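Local coordinates for protein phosphatase 2C (Toxoplasma gondii, PDB 3D8K) that probably removes phosphate groups from phosphoserine and phosphothreonine side chains of other proteins, as a manganese-dependent phosphatase of the PP2C family, at residues G94-A98 with A99-G103; H275-S278 with H279-A283; P159-A162 with K163-T167. One frame throughout, in Å; residues are numbered along the deposited sequence.

Interaction 1: residues G94-A98 with A99-G103; sequences GDLRA and ANLPG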
loop_
_atom_site.group_PDB
_atom_site.type_symbol
_atom_site.label_atom_id
_atom_site.label_comp_id
_atom_site.label_asym_id
_atom_site.label_seq_id
_atom_site.Cartn_x
_atom_site.Cartn_y
_atom_site.Cartn_z
ATOM N N GLY C 94 -2.515 36.363 -1.021
ATOM C CA GLY C 94 -3.266 36.773 -2.187
ATOM C C GLY C 94 -4.667 36.193 -2.156
ATOM O O GLY C 94 -5.650 36.923 -2.169
ATOM N N ASP C 95 -4.760 34.872 -2.081
ATOM C CA ASP C 95 -6.047 34.204 -2.074
ATOM C C ASP C 95 -6.884 34.594 -0.872
ATOM O O ASP C 95 -8.112 34.575 -0.925
ATOM C CB ASP C 95 -5.846 32.686 -2.131
ATOM C CG ASP C 95 -5.036 32.247 -3.357
ATOM O OD1 ASP C 95 -4.830 31.026 -3.538
ATOM O OD2 ASP C 95 -4.597 33.126 -4.140
ATOM N N LEU C 96 -6.231 34.972 0.214
ATOM C CA LEU C 96 -6.970 35.363 1.410
ATOM C C LEU C 96 -7.695 36.696 1.171
ATOM O O LEU C 96 -8.819 36.897 1.629
ATOM C CB LEU C 96 -6.012 35.444 2.607
ATOM C CG LEU C 96 -6.524 35.866 3.983
ATOM C CD1 LEU C 96 -6.644 37.358 4.017
ATOM C CD2 LEU C 96 -7.852 35.202 4.297
ATOM N N ARG C 97 -7.050 37.600 0.447
ATOM C CA ARG C 97 -7.662 38.885 0.134
ATOM C C ARG C 97 -9.005 38.682 -0.590
ATOM O O ARG C 97 -9.962 39.439 -0.387
ATOM C CB ARG C 97 -6.710 39.703 -0.734
ATOM C CG ARG C 97 -7.387 40.785 -1.537
ATOM C CD ARG C 97 -6.515 42.024 -1.645
ATOM N NE ARG C 97 -5.144 41.719 -2.038
ATOM C CZ ARG C 97 -4.153 42.605 -2.001
ATOM N NH1 ARG C 97 -4.390 43.843 -1.590
ATOM N NH2 ARG C 97 -2.925 42.257 -2.368
ATOM N N ALA C 98 -9.075 37.641 -1.418
ATOM C CA ALA C 98 -10.280 37.317 -2.172
ATOM C C ALA C 98 -11.352 36.652 -1.314
ATOM O O ALA C 98 -12.508 36.546 -1.716
ATOM C CB ALA C 98 -9.926 36.420 -3.342
ATOM N N ALA C 99 -10.971 36.190 -0.135
ATOM C CA ALA C 99 -11.925 35.554 0.761
ATOM C C ALA C 99 -12.724 36.640 1.466
ATOM O O ALA C 99 -13.674 36.366 2.183
ATOM C CB ALA C 99 -11.184 34.696 1.788
ATOM N N ASN C 100 -12.319 37.885 1.262
ATOM C CA ASN C 100 -12.988 39.016 1.886
ATOM C C ASN C 100 -13.265 38.754 3.372
ATOM O O ASN C 100 -14.404 38.813 3.820
ATOM C CB ASN C 100 -14.315 39.337 1.158
ATOM C CG ASN C 100 -14.136 39.590 -0.349
ATOM O OD1 ASN C 100 -13.418 40.506 -0.762
ATOM N ND2 ASN C 100 -14.806 38.774 -1.171
ATOM N N LEU C 101 -12.230 38.448 4.140
ATOM C CA LEU C 101 -12.428 38.229 5.565
ATOM C C LEU C 101 -11.929 39.455 6.308
ATOM O O LEU C 101 -11.089 40.196 5.799
ATOM C CB LEU C 101 -11.654 37.010 6.045
ATOM C CG LEU C 101 -12.012 35.679 5.403
ATOM C CD1 LEU C 101 -11.455 34.560 6.271
ATOM C CD2 LEU C 101 -13.519 35.543 5.282
ATOM N N PRO C 102 -12.445 39.694 7.521
ATOM C CA PRO C 102 -12.039 40.844 8.339
ATOM C C PRO C 102 -10.552 40.792 8.727
ATOM O O PRO C 102 -10.218 40.419 9.850
ATOM C CB PRO C 102 -12.948 40.730 9.557
ATOM C CG PRO C 102 -14.168 40.055 9.015
ATOM C CD PRO C 102 -13.591 38.997 8.123
ATOM N N GLY C 103 -9.685 41.179 7.790
ATOM C CA GLY C 103 -8.241 41.178 7.992
ATOM C C GLY C 103 -7.747 41.105 9.418
ATOM O O GLY C 103 -8.263 41.810 10.284
#
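Two backbone bonds carry the chain from L96 and R97 round to A99 and N100 at the end of helix 82-97. A99 N gives its hydrogen to L96 O at 2.9 Å, and N100 N reaches R97 O at 3.3 Å, closing a type I beta turn. N100 then takes a positive phi of 45°, which asparagine adopts more readily than most residues and which breaks the helical path.

The apolar part is a small cluster. L96 brings CD2 within 4.2 Å of A99 CB, its CG turned away from the backbone N (chi1 179°). L96 CD2 also lies 4.2 Å from L101 CD1, the two leucine chains crossing at about a right angle. W65 of helix 61-74 touches L96, A99 and L101, so methyl groups suit these places; D95 OD1 is hydrogen-bonded to Y73 OH of the same helix.

The contact thus divides its work: backbone bonds shape the turn, while dispersion forces between branched and small apolar groups hold the departing chain against helix 61-74.

Interaction 2: residues H275-S278 with H279-A283; sequences HFRS and HAAIA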
loop_
_atom_site.group_PDB
_atom_site.type_symbol
_atom_site.label_atom_id
_atom_site.label_comp_id
_atom_site.label_asym_id
_atom_site.label_seq_id
_atom_site.Cartn_x
_atom_site.Cartn_y
_atom_site.Cartn_z
ATOM N N HIS C 275 4.373 39.125 29.341
ATOM C CA HIS C 275 4.991 39.933 30.396
ATOM C C HIS C 275 6.397 39.647 30.920
ATOM O O HIS C 275 6.562 39.140 32.029
ATOM C CB HIS C 275 4.060 39.993 31.604
ATOM C CG HIS C 275 2.816 40.790 31.378
ATOM N ND1 HIS C 275 1.888 40.467 30.414
ATOM C CD2 HIS C 275 2.328 41.879 32.020
ATOM C CE1 HIS C 275 0.880 41.321 30.472
ATOM N NE2 HIS C 275 1.122 42.186 31.439
ATOM N N PHE C 276 7.412 40.009 30.152
ATOM C CA PHE C 276 8.776 39.809 30.603
ATOM C C PHE C 276 9.566 41.094 30.471
ATOM O O PHE C 276 9.541 41.739 29.428
ATOM C CB PHE C 276 9.455 38.700 29.808
ATOM C CG PHE C 276 9.176 37.323 30.335
ATOM C CD1 PHE C 276 8.188 36.530 29.769
ATOM C CD2 PHE C 276 9.905 36.820 31.403
ATOM C CE1 PHE C 276 7.933 35.255 30.254
ATOM C CE2 PHE C 276 9.657 35.549 31.895
ATOM C CZ PHE C 276 8.668 34.764 31.317
ATOM N N ARG C 277 10.272 41.460 31.534
ATOM C CA ARG C 277 11.071 42.681 31.551
ATOM C C ARG C 277 12.048 42.793 30.379
ATOM O O ARG C 277 12.621 43.855 30.140
ATOM C CB ARG C 277 11.839 42.763 32.869
ATOM C CG ARG C 277 12.832 41.639 33.077
ATOM C CD ARG C 277 13.373 41.650 34.492
ATOM N NE ARG C 277 14.611 40.888 34.594
ATOM C CZ ARG C 277 15.352 40.813 35.693
ATOM N NH1 ARG C 277 14.969 41.453 36.791
ATOM N NH2 ARG C 277 16.482 40.114 35.692
ATOM N N SER C 278 12.237 41.697 29.651
ATOM C CA SER C 278 13.151 41.681 28.513
ATOM C C SER C 278 12.969 40.414 27.686
ATOM O O SER C 278 12.369 39.443 28.142
ATOM C CB SER C 278 14.598 41.743 28.997
ATOM O OG SER C 278 14.971 40.512 29.597
ATOM N N HIS C 279 13.486 40.421 26.466
ATOM C CA HIS C 279 13.374 39.239 25.632
ATOM C C HIS C 279 14.364 38.196 26.156
ATOM O O HIS C 279 14.276 37.014 25.825
ATOM C CB HIS C 279 13.667 39.572 24.163
ATOM C CG HIS C 279 15.069 40.022 23.908
ATOM N ND1 HIS C 279 15.594 40.124 22.639
ATOM C CD2 HIS C 279 16.060 40.394 24.756
ATOM C CE1 HIS C 279 16.848 40.536 22.714
ATOM N NE2 HIS C 279 17.154 40.707 23.987
ATOM N N ALA C 280 15.306 38.649 26.981
ATOM C CA ALA C 280 16.301 37.765 27.567
ATOM C C ALA C 280 15.626 37.061 28.727
ATOM O O ALA C 280 15.930 35.910 29.042
ATOM C CB ALA C 280 17.494 38.565 28.059
ATOM N N ALA C 281 14.700 37.767 29.363
ATOM C CA ALA C 281 13.962 37.202 30.484
ATOM C C ALA C 281 13.238 35.944 29.998
ATOM O O ALA C 281 13.229 34.915 30.683
ATOM C CB ALA C 281 12.961 38.228 31.029
ATOM N N ILE C 282 12.646 36.040 28.804
ATOM C CA ILE C 282 11.913 34.937 28.181
ATOM C C ILE C 282 12.819 33.723 27.955
ATOM O O ILE C 282 12.495 32.612 28.370
ATOM C CB ILE C 282 11.301 35.380 26.820
ATOM C CG1 ILE C 282 10.241 36.461 27.045
ATOM C CG2 ILE C 282 10.666 34.199 26.113
ATOM C CD1 ILE C 282 9.646 37.059 25.755
ATOM N N ALA C 283 13.951 33.931 27.295
ATOM C CA ALA C 283 14.870 32.836 27.036
ATOM C C ALA C 283 15.213 32.169 28.356
ATOM O O ALA C 283 15.239 30.942 28.466
ATOM C CB ALA C 283 16.131 33.355 26.368
#
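S278 meets the first turn of helix 279-288 with both its side chain and its carbonyl, standing at the N-cap. The amides at the start of a helix lack carbonyl partners one turn earlier, and the serine hydroxyl supplies an acceptor in their place. OG lies between the backbone N and the carbonyl carbon (chi1 72°), which swings it back over the helix end. There S278 OG takes the hydrogen of A281 N at 2.8 Å, with an angle of 138° at the hydrogen. A second, weak bond runs from A280 N to S278 OG at 3.2 Å. S278 O is shared as well, weakly in both cases: A281 N lies 3.1 Å from it, and I282 N 3.5 Å in the position of a regular i to i+4 helical bond. A281 N therefore has two acceptors, of which OG is the better aligned. A capping box would return a bond from the third residue of the helix to the cap, but A281 has only a methyl group there, and the capping runs one way.

Apolar contacts lie beside this polar end. The helix backbone at I282 lies over one face of the F276 ring, with I282 CA 4.2 Å from the ring centroid and nearly on its normal, a CH-pi contact. CG1 of I282 fills in beside CD1 of F276, while A281 CB approaches CD2 obliquely at 3.4 Å. R277 adds its CG against the same methyl. A small alanine fits between the ring and the cap; I282 also touches R177 of strand 177-182, and R310 packs on F276.

Chemically, the hydroxyl serves A281 N and, weakly, A280 N, and the partial negative charge on its oxygen would interact favourably with the positive end of the helix dipole.

Interaction 3: residues P159-A162 with K163-T167; sequences PRAA and KGIYT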
loop_
_atom_site.group_PDB
_atom_site.type_symbol
_atom_site.label_atom_id
_atom_site.label_comp_id
_atom_site.label_asym_id
_atom_site.label_seq_id
_atom_site.Cartn_x
_atom_site.Cartn_y
_atom_site.Cartn_z
ATOM N N PRO C 159 30.996 14.990 16.728
ATOM C CA PRO C 159 30.647 13.941 17.690
ATOM C C PRO C 159 29.163 13.957 17.994
ATOM O O PRO C 159 28.463 12.963 17.810
ATOM C CB PRO C 159 31.482 14.308 18.910
ATOM C CG PRO C 159 32.676 14.992 18.307
ATOM C CD PRO C 159 32.029 15.877 17.282
ATOM N N ARG C 160 28.702 15.106 18.469
ATOM C CA ARG C 160 27.302 15.299 18.799
ATOM C C ARG C 160 26.446 14.917 17.595
ATOM O O ARG C 160 26.667 15.377 16.468
ATOM C CB ARG C 160 27.050 16.755 19.158
ATOM C CG ARG C 160 28.012 17.320 20.173
ATOM C CD ARG C 160 28.128 18.825 19.978
ATOM N NE ARG C 160 27.421 19.622 20.978
ATOM C CZ ARG C 160 26.215 19.348 21.466
ATOM N NH1 ARG C 160 25.552 18.273 21.064
ATOM N NH2 ARG C 160 25.661 20.168 22.353
ATOM N N ALA C 161 25.465 14.065 17.844
ATOM C CA ALA C 161 24.585 13.604 16.790
ATOM C C ALA C 161 25.350 12.838 15.702
ATOM O O ALA C 161 25.622 13.351 14.609
ATOM C CB ALA C 161 23.840 14.778 16.193
ATOM N N ALA C 162 25.734 11.615 16.052
ATOM C CA ALA C 162 26.397 10.706 15.139
ATOM C C ALA C 162 25.187 9.863 14.770
ATOM O O ALA C 162 25.258 8.927 13.976
ATOM C CB ALA C 162 27.427 9.875 15.872
ATOM N N LYS C 163 24.066 10.225 15.392
ATOM C CA LYS C 163 22.785 9.577 15.184
ATOM C C LYS C 163 21.844 10.575 14.518
ATOM O O LYS C 163 20.619 10.446 14.598
ATOM C CB LYS C 163 22.194 9.100 16.516
ATOM C CG LYS C 163 22.778 7.784 17.036
ATOM C CD LYS C 163 22.219 7.425 18.418
ATOM C CE LYS C 163 22.547 5.981 18.844
ATOM N NZ LYS C 163 21.640 4.954 18.242
ATOM N N GLY C 164 22.432 11.584 13.877
ATOM C CA GLY C 164 21.646 12.572 13.161
ATOM C C GLY C 164 21.313 13.874 13.857
ATOM O O GLY C 164 21.559 14.050 15.045
ATOM N N ILE C 165 20.743 14.793 13.084
ATOM C CA ILE C 165 20.344 16.107 13.575
ATOM C C ILE C 165 18.986 16.452 13.007
ATOM O O ILE C 165 18.500 15.793 12.091
ATOM C CB ILE C 165 21.322 17.210 13.128
ATOM C CG1 ILE C 165 21.386 17.264 11.600
ATOM C CG2 ILE C 165 22.698 16.957 13.716
ATOM C CD1 ILE C 165 22.300 18.348 11.069
ATOM N N TYR C 166 18.376 17.494 13.554
ATOM C CA TYR C 166 17.076 17.945 13.091
ATOM C C TYR C 166 17.218 19.318 12.446
ATOM O O TYR C 166 17.724 20.254 13.067
ATOM C CB TYR C 166 16.104 18.020 14.264
ATOM C CG TYR C 166 15.648 16.673 14.771
ATOM C CD1 TYR C 166 14.528 16.045 14.227
ATOM C CD2 TYR C 166 16.316 16.036 15.816
ATOM C CE1 TYR C 166 14.079 14.823 14.721
ATOM C CE2 TYR C 166 15.874 14.815 16.313
ATOM C CZ TYR C 166 14.754 14.216 15.767
ATOM O OH TYR C 166 14.289 13.026 16.284
ATOM N N THR C 167 16.797 19.433 11.189
ATOM C CA THR C 167 16.862 20.714 10.505
ATOM C C THR C 167 15.577 21.479 10.748
ATOM O O THR C 167 14.489 20.974 10.500
ATOM C CB THR C 167 17.050 20.552 9.006
ATOM O OG1 THR C 167 18.391 20.133 8.744
ATOM C CG2 THR C 167 16.809 21.857 8.303
#
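A161 and I165 face each other methyl to methyl: A161 CB lies 3.5 Å from I165 CG2. I165 holds CG2 anti to its own carbonyl carbon and CG1 between the backbone N and that carbon (chi1 59°). This turns the short branch to the alanine and sends the longer CG1-CD1 arm elsewhere, so the touch is made by one methyl group on each residue. The backbone brings the partners together: A161 has a positive phi of 62°, and the chain doubles back through A162 and K163. Such a phi is unusual for alanine, as for any residue with a beta carbon other than asparagine or aspartate, but the small methyl suits the touch on I165 CG2, where a larger group would have to find room beside the isoleucine branch.

K163 stands differently. Its side chain leads away from the loop, bent at its last torsion, as suits a charged residue on an exposed turn of chain. Its carbonyl oxygen, by contrast, is bonded to Y114 OH.

The loop delivers the chain into strand 165-173, an inner strand of the six-stranded antiparallel sheet, between strands 106-115 and 253-259. This is one of the two sheets that make up the beta sandwich of the PP2C fold. I165 makes backbone hydrogen bonds with E115, and its side chain packs on F258.

Between the bend and the strand, G164 is buried, with a positive phi of 97° and an extended psi. A beta carbon at these backbone angles would press on the carbonyl oxygen of K163, and glycine, which has none, fits the entry to the strand.

Overall arrangement
Along the chain the contacts come in the order interaction 1, interaction 3, interaction 2, in series, with no nesting or crossing; each shapes a local bend rather than closing a long loop. Interaction 1 ends helix 82-97 and leads on to strand 106-115. Interaction 3 opens strand 165-173, the neighbour of 106-115 in the six-stranded sheet, yet the two contacts lie on opposite sides of the chain's centre, about 42 Å apart between centres. Interaction 2 follows strand 264-268 and starts helix 279-288, which packs on strands 177-182 and 185-188 of the eight-stranded sheet. Its centre is about 34 Å from interaction 1 and 30 Å from interaction 3.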